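PDB 6KBY: beta-lactamase from Klebsiella pneumoniae, which probably hydrolyses the ring of beta-lactam antibiotics to give substituted beta-amino acids, a reaction that underlies antibiotic resistance, and is caught here with AMP bound covalently. Local coordinates for residues F67-L72 / S235-Y240; R239-N244 / G341-A346. All blocks are in the same frame, centred on the assembly; numbering follows the deposited sequence.

Contact 1: F67-L72 / S235-Y240. With AMP (adenosine monophosphate), chain B.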
ATOM      1  N   PHE A  67      -4.774  -0.397  12.733  1.00  7.62           N
ATOM      2  CA  PHE A  67      -4.728  -1.686  12.067  1.00  7.26           C
ATOM      3  C   PHE A  67      -3.380  -1.834  11.373  1.00  7.08           C
ATOM      4  O   PHE A  67      -2.813  -0.856  10.874  1.00  7.30           O
ATOM      5  CB  PHE A  67      -5.810  -1.795  10.976  1.00  7.16           C
ATOM      6  CG  PHE A  67      -7.232  -1.793  11.488  1.00  7.62           C
ATOM      7  CD1 PHE A  67      -7.871  -0.607  11.831  1.00  7.78           C
ATOM      8  CD2 PHE A  67      -7.951  -2.976  11.557  1.00  8.00           C
ATOM      9  CE1 PHE A  67      -9.191  -0.614  12.270  1.00  8.50           C
ATOM     10  CE2 PHE A  67      -9.267  -2.989  11.997  1.00  8.64           C
ATOM     11  CZ  PHE A  67      -9.888  -1.805  12.350  1.00  8.50           C
ATOM     12  N   GLU A  68      -2.877  -3.064  11.323  1.00  7.13           N
ATOM     13  CA  GLU A  68      -1.785  -3.374  10.413  1.00  7.67           C
ATOM     14  C   GLU A  68      -2.310  -3.334   8.989  1.00  7.13           C
ATOM     15  O   GLU A  68      -3.398  -3.842   8.700  1.00  8.12           O
ATOM     16  CB  GLU A  68      -1.238  -4.770  10.702  1.00  7.86           C
ATOM     17  CG  GLU A  68      -0.641  -4.880  12.090  1.00  9.06           C
ATOM     18  CD  GLU A  68      -0.273  -6.293  12.511  1.00  9.31           C
ATOM     19  OE1 GLU A  68      -0.362  -7.233  11.693  1.00  9.06           O
ATOM     20  OE2 GLU A  68       0.105  -6.460  13.687  1.00  9.83           O
ATOM     21  N   VAL A  69      -1.532  -2.738   8.090  1.00  7.58           N
ATOM     22  CA  VAL A  69      -1.933  -2.663   6.696  1.00  7.66           C
ATOM     23  C   VAL A  69      -1.010  -3.421   5.760  1.00  7.63           C
ATOM     24  O   VAL A  69      -1.231  -3.400   4.542  1.00  8.15           O
ATOM     25  CB  VAL A  69      -2.162  -1.214   6.230  1.00  8.36           C
ATOM     26  CG1 VAL A  69      -3.268  -0.586   7.068  1.00 10.56           C
ATOM     27  CG2 VAL A  69      -0.882  -0.400   6.323  1.00  9.79           C
ATOM     28  N   GLY A  70      -0.013  -4.134   6.284  1.00  7.71           N
ATOM     29  CA  GLY A  70       0.813  -4.970   5.436  1.00  8.24           C
ATOM     30  C   GLY A  70       1.332  -4.217   4.227  1.00  8.48           C
ATOM     31  O   GLY A  70       1.917  -3.147   4.382  1.00  8.10           O
ATOM     32  N   SER A  71       1.057  -4.699   3.010  1.00  9.50           N
ATOM     33  CA  SER A  71       1.653  -4.113   1.806  1.00  9.39           C
ATOM     34  C   SER A  71       1.131  -2.740   1.413  1.00  9.62           C
ATOM     35  O   SER A  71       1.697  -2.153   0.482  1.00  9.51           O
ATOM     36  CB  SER A  71       1.515  -5.046   0.618  1.00  9.95           C
ATOM     37  OG  SER A  71       2.260  -6.214   0.868  1.00 10.65           O
ATOM     38  N   LEU A  72       0.097  -2.190   2.055  1.00  9.32           N
ATOM     39  CA  LEU A  72      -0.111  -0.764   1.839  1.00  9.22           C
ATOM     40  C   LEU A  72       1.166  -0.019   2.164  1.00  9.37           C
ATOM     41  O   LEU A  72       1.429   1.037   1.582  1.00  9.69           O
ATOM     42  CB  LEU A  72      -1.270  -0.222   2.669  1.00  9.84           C
ATOM     43  CG  LEU A  72      -2.646  -0.806   2.365  1.00 13.08           C
ATOM     44  CD1 LEU A  72      -3.733   0.011   3.039  1.00 11.80           C
ATOM     45  CD2 LEU A  72      -2.853  -0.868   0.872  1.00 13.64           C
ATOM     46  N   SER A 235      -8.783   6.889   9.259  1.00  7.88           N
ATOM     47  CA  SER A 235      -8.806   8.331   9.028  1.00  8.44           C
ATOM     48  C   SER A 235      -7.481   8.835   8.471  1.00  6.86           C
ATOM     49  O   SER A 235      -7.464   9.673   7.560  1.00  7.54           O
ATOM     50  CB  SER A 235      -9.162   9.052  10.324  1.00  9.08           C
ATOM     51  OG  SER A 235     -10.501   8.772  10.699  1.00 12.70           O
ATOM     52  N   ASP A 236      -6.360   8.354   9.013  1.00  7.42           N
ATOM     53  CA  ASP A 236      -5.069   8.744   8.451  1.00  7.54           C
ATOM     54  C   ASP A 236      -4.926   8.263   7.014  1.00  7.37           C
ATOM     55  O   ASP A 236      -4.402   8.986   6.160  1.00  7.35           O
ATOM     56  CB  ASP A 236      -3.911   8.207   9.295  1.00  8.25           C
ATOM     57  CG  ASP A 236      -3.454   9.183  10.368  1.00  8.04           C
ATOM     58  OD1 ASP A 236      -4.222  10.102  10.734  1.00 10.55           O
ATOM     59  OD2 ASP A 236      -2.317   9.010  10.865  1.00  9.53           O
ATOM     60  N   LEU A 237      -5.361   7.034   6.730  1.00  7.71           N
ATOM     61  CA  LEU A 237      -5.267   6.558   5.355  1.00  7.76           C
ATOM     62  C   LEU A 237      -6.213   7.301   4.428  1.00  7.39           C
ATOM     63  O   LEU A 237      -5.892   7.490   3.253  1.00  7.52           O
ATOM     64  CB  LEU A 237      -5.504   5.057   5.272  1.00  7.51           C
ATOM     65  CG  LEU A 237      -4.330   4.206   5.735  1.00  8.24           C
ATOM     66  CD1 LEU A 237      -4.726   2.735   5.724  1.00  8.36           C
ATOM     67  CD2 LEU A 237      -3.087   4.435   4.875  1.00  8.62           C
ATOM     68  N   LEU A 238      -7.373   7.736   4.922  1.00  7.00           N
ATOM     69  CA  LEU A 238      -8.225   8.548   4.061  1.00  7.25           C
ATOM     70  C   LEU A 238      -7.557   9.879   3.743  1.00  6.97           C
ATOM     71  O   LEU A 238      -7.668  10.383   2.619  1.00  7.63           O
ATOM     72  CB  LEU A 238      -9.604   8.751   4.683  1.00  8.53           C
ATOM     73  CG  LEU A 238     -10.673   9.269   3.711  1.00  8.97           C
ATOM     74  CD1 LEU A 238     -10.969   8.241   2.621  1.00  9.86           C
ATOM     75  CD2 LEU A 238     -11.941   9.652   4.455  1.00  9.46           C
ATOM     76  N   ARG A 239      -6.846  10.458   4.713  1.00  7.13           N
ATOM     77  CA  ARG A 239      -6.071  11.662   4.429  1.00  8.06           C
ATOM     78  C   ARG A 239      -5.015  11.390   3.361  1.00  7.44           C
ATOM     79  O   ARG A 239      -4.816  12.196   2.445  1.00  7.59           O
ATOM     80  CB  ARG A 239      -5.427  12.180   5.715  1.00  9.33           C
ATOM     81  CG  ARG A 239      -4.668  13.472   5.518  1.00 11.09           C
ATOM     82  CD  ARG A 239      -4.158  14.085   6.816  1.00 11.78           C
ATOM     83  NE  ARG A 239      -3.283  15.209   6.505  1.00 12.34           N
ATOM     84  CZ  ARG A 239      -3.708  16.451   6.300  1.00 12.22           C
ATOM     85  NH1 ARG A 239      -5.001  16.743   6.397  1.00 14.59           N
ATOM     86  NH2 ARG A 239      -2.839  17.406   5.996  1.00 16.20           N
ATOM     87  N   TYR A 240      -4.347  10.240   3.453  1.00  7.30           N
ATOM     88  CA  TYR A 240      -3.358   9.838   2.451  1.00  7.34           C
ATOM     89  C   TYR A 240      -3.997   9.729   1.075  1.00  7.07           C
ATOM     90  O   TYR A 240      -3.410  10.155   0.070  1.00  7.43           O
ATOM     91  CB  TYR A 240      -2.792   8.491   2.878  1.00  7.69           C
ATOM     92  CG  TYR A 240      -1.665   7.861   2.090  1.00  7.73           C
ATOM     93  CD1 TYR A 240      -0.460   8.524   1.871  1.00  8.26           C
ATOM     94  CD2 TYR A 240      -1.773   6.545   1.667  1.00  7.89           C
ATOM     95  CE1 TYR A 240       0.592   7.900   1.218  1.00  9.06           C
ATOM     96  CE2 TYR A 240      -0.738   5.915   1.021  1.00  7.82           C
ATOM     97  CZ  TYR A 240       0.443   6.597   0.798  1.00  7.64           C
ATOM     98  OH  TYR A 240       1.505   5.973   0.178  1.00  8.93           O
TER
HETATM   99  P   AMP B 401       1.476  -7.543   1.084  1.00 11.05           P
HETATM  100  O1P AMP B 401       0.463  -7.333   2.166  1.00 10.25           O
HETATM  101  O2P AMP B 401       0.999  -7.992  -0.271  1.00 13.01           O
HETATM  102  O5' AMP B 401       2.633  -8.502   1.600  1.00 11.88           O
HETATM  103  C5' AMP B 401       3.234  -8.281   2.868  1.00 14.31           C
HETATM  104  C4' AMP B 401       2.837  -9.337   3.867  1.00 14.03           C
HETATM  105  O4' AMP B 401       3.436 -10.611   3.503  1.00 15.46           O
HETATM  106  C3' AMP B 401       3.309  -9.093   5.293  1.00 14.95           C
HETATM  107  O3' AMP B 401       2.464  -8.216   6.015  1.00 14.78           O
HETATM  108  C2' AMP B 401       3.388 -10.497   5.871  1.00 16.26           C
HETATM  109  O2' AMP B 401       2.094 -10.975   6.215  1.00 16.55           O
HETATM  110  C1' AMP B 401       3.888 -11.283   4.661  1.00 16.13           C
HETATM  111  N9  AMP B 401       5.361 -11.333   4.613  1.00 17.82           N
HETATM  112  C8  AMP B 401       6.143 -10.716   3.699  1.00 16.63           C
HETATM  113  N7  AMP B 401       7.459 -10.964   3.933  1.00 16.41           N
HETATM  114  C5  AMP B 401       7.525 -11.754   5.024  1.00 17.37           C
HETATM  115  C6  AMP B 401       8.607 -12.386   5.810  1.00 18.77           C
HETATM  116  N6  AMP B 401       9.905 -12.212   5.469  1.00 19.70           N
HETATM  117  N1  AMP B 401       8.253 -13.134   6.882  1.00 22.17           N
HETATM  118  C2  AMP B 401       6.963 -13.310   7.231  1.00 22.85           C
HETATM  119  N3  AMP B 401       5.929 -12.766   6.559  1.00 21.90           N
HETATM  120  C4  AMP B 401       6.143 -11.994   5.467  1.00 18.45           C

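Contact 2: R239-N244 / G341-A346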
ATOM      1  N   ARG A 239      -6.846  10.458   4.713  1.00  7.13           N
ATOM      2  CA  ARG A 239      -6.071  11.662   4.429  1.00  8.06           C
ATOM      3  C   ARG A 239      -5.015  11.390   3.361  1.00  7.44           C
ATOM      4  O   ARG A 239      -4.816  12.196   2.445  1.00  7.59           O
ATOM      5  CB  ARG A 239      -5.427  12.180   5.715  1.00  9.33           C
ATOM      6  CG  ARG A 239      -4.668  13.472   5.518  1.00 11.09           C
ATOM      7  CD  ARG A 239      -4.158  14.085   6.816  1.00 11.78           C
ATOM      8  NE  ARG A 239      -3.283  15.209   6.505  1.00 12.34           N
ATOM      9  CZ  ARG A 239      -3.708  16.451   6.300  1.00 12.22           C
ATOM     10  NH1 ARG A 239      -5.001  16.743   6.397  1.00 14.59           N
ATOM     11  NH2 ARG A 239      -2.839  17.406   5.996  1.00 16.20           N
ATOM     12  N   TYR A 240      -4.347  10.240   3.453  1.00  7.30           N
ATOM     13  CA  TYR A 240      -3.358   9.838   2.451  1.00  7.34           C
ATOM     14  C   TYR A 240      -3.997   9.729   1.075  1.00  7.07           C
ATOM     15  O   TYR A 240      -3.410  10.155   0.070  1.00  7.43           O
ATOM     16  CB  TYR A 240      -2.792   8.491   2.878  1.00  7.69           C
ATOM     17  CG  TYR A 240      -1.665   7.861   2.090  1.00  7.73           C
ATOM     18  CD1 TYR A 240      -0.460   8.524   1.871  1.00  8.26           C
ATOM     19  CD2 TYR A 240      -1.773   6.545   1.667  1.00  7.89           C
ATOM     20  CE1 TYR A 240       0.592   7.900   1.218  1.00  9.06           C
ATOM     21  CE2 TYR A 240      -0.738   5.915   1.021  1.00  7.82           C
ATOM     22  CZ  TYR A 240       0.443   6.597   0.798  1.00  7.64           C
ATOM     23  OH  TYR A 240       1.505   5.973   0.178  1.00  8.93           O
ATOM     24  N   VAL A 241      -5.200   9.158   1.010  1.00  7.90           N
ATOM     25  CA  VAL A 241      -5.917   9.062  -0.260  1.00  7.84           C
ATOM     26  C   VAL A 241      -6.251  10.452  -0.797  1.00  7.85           C
ATOM     27  O   VAL A 241      -6.041  10.747  -1.979  1.00  7.83           O
ATOM     28  CB  VAL A 241      -7.165   8.178  -0.089  1.00  9.01           C
ATOM     29  CG1 VAL A 241      -8.096   8.302  -1.290  1.00 11.22           C
ATOM     30  CG2 VAL A 241      -6.753   6.727   0.135  1.00  9.94           C
ATOM     31  N   GLN A 242      -6.770  11.331   0.067  1.00  7.89           N
ATOM     32  CA  GLN A 242      -7.067  12.694  -0.366  1.00  8.37           C
ATOM     33  C   GLN A 242      -5.815  13.414  -0.845  1.00  8.13           C
ATOM     34  O   GLN A 242      -5.859  14.158  -1.834  1.00  8.22           O
ATOM     35  CB  GLN A 242      -7.734  13.478   0.763  1.00  9.44           C
ATOM     36  CG  GLN A 242      -9.139  13.029   1.083  1.00  9.89           C
ATOM     37  CD  GLN A 242      -9.953  14.161   1.664  1.00 11.72           C
ATOM     38  OE1 GLN A 242      -9.800  14.508   2.835  1.00 12.73           O
ATOM     39  NE2 GLN A 242     -10.798  14.768   0.840  1.00 13.54           N
ATOM     40  N   ALA A 243      -4.701  13.240  -0.135  1.00  8.07           N
ATOM     41  CA  ALA A 243      -3.452  13.868  -0.556  1.00  8.73           C
ATOM     42  C   ALA A 243      -3.022  13.356  -1.927  1.00  7.68           C
ATOM     43  O   ALA A 243      -2.525  14.121  -2.768  1.00  8.30           O
ATOM     44  CB  ALA A 243      -2.366  13.586   0.483  1.00  9.56           C
ATOM     45  N   ASN A 244      -3.205  12.055  -2.164  1.00  7.60           N
ATOM     46  CA  ASN A 244      -2.936  11.458  -3.465  1.00  7.98           C
ATOM     47  C   ASN A 244      -3.861  11.979  -4.558  1.00  8.14           C
ATOM     48  O   ASN A 244      -3.540  11.816  -5.739  1.00 10.25           O
ATOM     49  CB  ASN A 244      -2.993   9.928  -3.378  1.00  7.48           C
ATOM     50  CG  ASN A 244      -1.655   9.325  -3.000  1.00  7.35           C
ATOM     51  OD1 ASN A 244      -0.760   9.219  -3.842  1.00  7.86           O
ATOM     52  ND2 ASN A 244      -1.496   8.948  -1.729  1.00  7.42           N
ATOM     53  N   GLY A 341     -12.682   7.830  -3.060  1.00  6.93           N
ATOM     54  CA  GLY A 341     -11.722   6.864  -2.574  1.00  6.88           C
ATOM     55  C   GLY A 341     -12.289   6.106  -1.401  1.00  6.11           C
ATOM     56  O   GLY A 341     -13.240   6.548  -0.740  1.00  6.59           O
ATOM     57  N   ILE A 342     -11.690   4.946  -1.151  1.00  6.41           N
ATOM     58  CA  ILE A 342     -12.124   4.083  -0.068  1.00  6.67           C
ATOM     59  C   ILE A 342     -10.914   3.421   0.575  1.00  5.90           C
ATOM     60  O   ILE A 342      -9.951   3.040  -0.105  1.00  6.86           O
ATOM     61  CB  ILE A 342     -13.161   3.044  -0.541  1.00  7.87           C
ATOM     62  CG1 ILE A 342     -13.696   2.230   0.637  1.00  7.24           C
ATOM     63  CG2 ILE A 342     -12.593   2.138  -1.624  1.00  9.09           C
ATOM     64  CD1 ILE A 342     -14.875   1.362   0.267  1.00  9.11           C
ATOM     65  N   VAL A 343     -10.978   3.298   1.899  1.00  6.19           N
ATOM     66  CA  VAL A 343     -10.045   2.525   2.705  1.00  6.89           C
ATOM     67  C   VAL A 343     -10.871   1.484   3.452  1.00  6.23           C
ATOM     68  O   VAL A 343     -11.850   1.837   4.119  1.00  6.87           O
ATOM     69  CB  VAL A 343      -9.326   3.430   3.722  1.00  7.25           C
ATOM     70  CG1 VAL A 343      -8.334   2.629   4.550  1.00  8.65           C
ATOM     71  CG2 VAL A 343      -8.655   4.608   3.033  1.00  8.12           C
ATOM     72  N   MET A 344     -10.486   0.211   3.355  1.00  6.23           N
ATOM     73  CA  MET A 344     -11.154  -0.855   4.093  1.00  6.86           C
ATOM     74  C   MET A 344     -10.112  -1.571   4.932  1.00  6.52           C
ATOM     75  O   MET A 344      -9.199  -2.190   4.377  1.00  6.77           O
ATOM     76  CB  MET A 344     -11.807  -1.849   3.135  1.00  6.88           C
ATOM     77  CG  MET A 344     -12.938  -1.270   2.311  1.00  8.15           C
ATOM     78  SD  MET A 344     -13.362  -2.280   0.877  1.00  9.21           S
ATOM     79  CE  MET A 344     -13.745  -3.857   1.641  1.00 10.30           C
ATOM     80  N   LEU A 345     -10.256  -1.504   6.256  1.00  6.32           N
ATOM     81  CA  LEU A 345      -9.330  -2.145   7.177  1.00  6.55           C
ATOM     82  C   LEU A 345     -10.061  -3.205   7.987  1.00  6.49           C
ATOM     83  O   LEU A 345     -11.172  -2.969   8.473  1.00  7.31           O
ATOM     84  CB  LEU A 345      -8.721  -1.127   8.138  1.00  6.74           C
ATOM     85  CG  LEU A 345      -8.086   0.098   7.483  1.00  7.08           C
ATOM     86  CD1 LEU A 345      -7.460   0.992   8.533  1.00  8.49           C
ATOM     87  CD2 LEU A 345      -7.061  -0.311   6.437  1.00  7.66           C
ATOM     88  N   ALA A 346      -9.426  -4.363   8.147  1.00  6.89           N
ATOM     89  CA  ALA A 346      -9.984  -5.472   8.908  1.00  7.19           C
ATOM     90  C   ALA A 346      -8.881  -6.126   9.724  1.00  6.46           C
ATOM     91  O   ALA A 346      -7.726  -6.194   9.288  1.00  7.26           O
ATOM     92  CB  ALA A 346     -10.579  -6.541   7.989  1.00  7.94           C
TER

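Contact 1: F67-L72 / S235-Y240
V69 and L72 meet helix 234-244 through a single methyl, CD1 of L237. V69 CG1 lies 3.9 Å from L237 CD1, the two side chains lying alongside and pointing opposite ways, while L72 CD1 comes at an angle to 4.0 Å from the same L237 CD1. In L237, CD1 is anti to CA (chi2 175°), which extends the chain away from the helix and carries this branch to both partners. The contact is small, buried and entirely apolar, and L345 and T232 also pack against L237.

A backbone hydrogen bond shapes 67-72: V69 O accepts L72 N at 3.1 Å, closing a type II' turn from V69 to L72. G70 occupies its second position with a positive phi of 50°, a conformation that favours glycine.

The turn also presents S71 to the ligand. S71 OG is joined to AMP P by a covalent bond of 1.6 Å. S71 N donates to AMP O1P at 2.8 Å with a bent N-H...O angle of 138°. K74 NZ is hydrogen-bonded to S71 OG, while Y156 OH and S324 O are also hydrogen-bonded to AMP. S71 and K74 fit the SxxK motif of class C beta-lactamases, with the serine at the start of helix 72-86; its backbone N-H gripping a phosphate oxygen of AMP is consistent with the oxyanion hole of these enzymes.

Contact 2: R239-N244 / G341-A346
Y240 O is gripped twice by N244: the backbone N and the side-chain ND2 approach it from opposite faces of the carbonyl plane. N244 N makes the normal helical bond to Y240 O at 2.9 Å. N244 ND2 also donates at 2.9 Å to Y240 O, fairly straight at 152° but 48° out of the carbonyl plane. Folding back in this way sets ND2 3.7 Å above the plane of the Y240 ring, over its centre. F76 stacks on the same ring, and H264 NE2 pairs with N244 OD1.

Across to strand 340-346 only V241 does the work, one methyl for each partner. CG1, anti to the backbone N with chi1 167°, faces the backbone of G341 and lies 4.1 Å from its CA. V241 CG2 meets V343 CG2 at 4.1 Å. With no side chain at G341, the helix can come down until the CA atoms of V241 and G341 are 6.6 Å apart. I332 and F334 of the adjacent strand 328-335 extend the apolar bed under V241. No hydrogen bond joins 239-244 to 341-346; the two pack through apolar contact, and the helix's polar bonds go within itself and to other residues such as N45.

Overall arrangement
Helix 234-244 carries both contacts, R239 and Y240 belonging to each, and their centres lie about 7 Å apart. L237 joins them directly: the CD1 methyl used in contact 1 also reaches V343 CG1 at 3.8 Å. The 67-72 segment touches the strand of contact 2 as well, with F67 CD1 3.7 Å from L345 CD1 and V69 CG1 3.9 Å from L345 CD2. Helix, strand and the segment bearing S71 therefore share one apolar core. AMP lies beyond contact 1, bonded to S71; contact 2 lies farther from the ligand, the V343 side chain being about 14 Å from AMP.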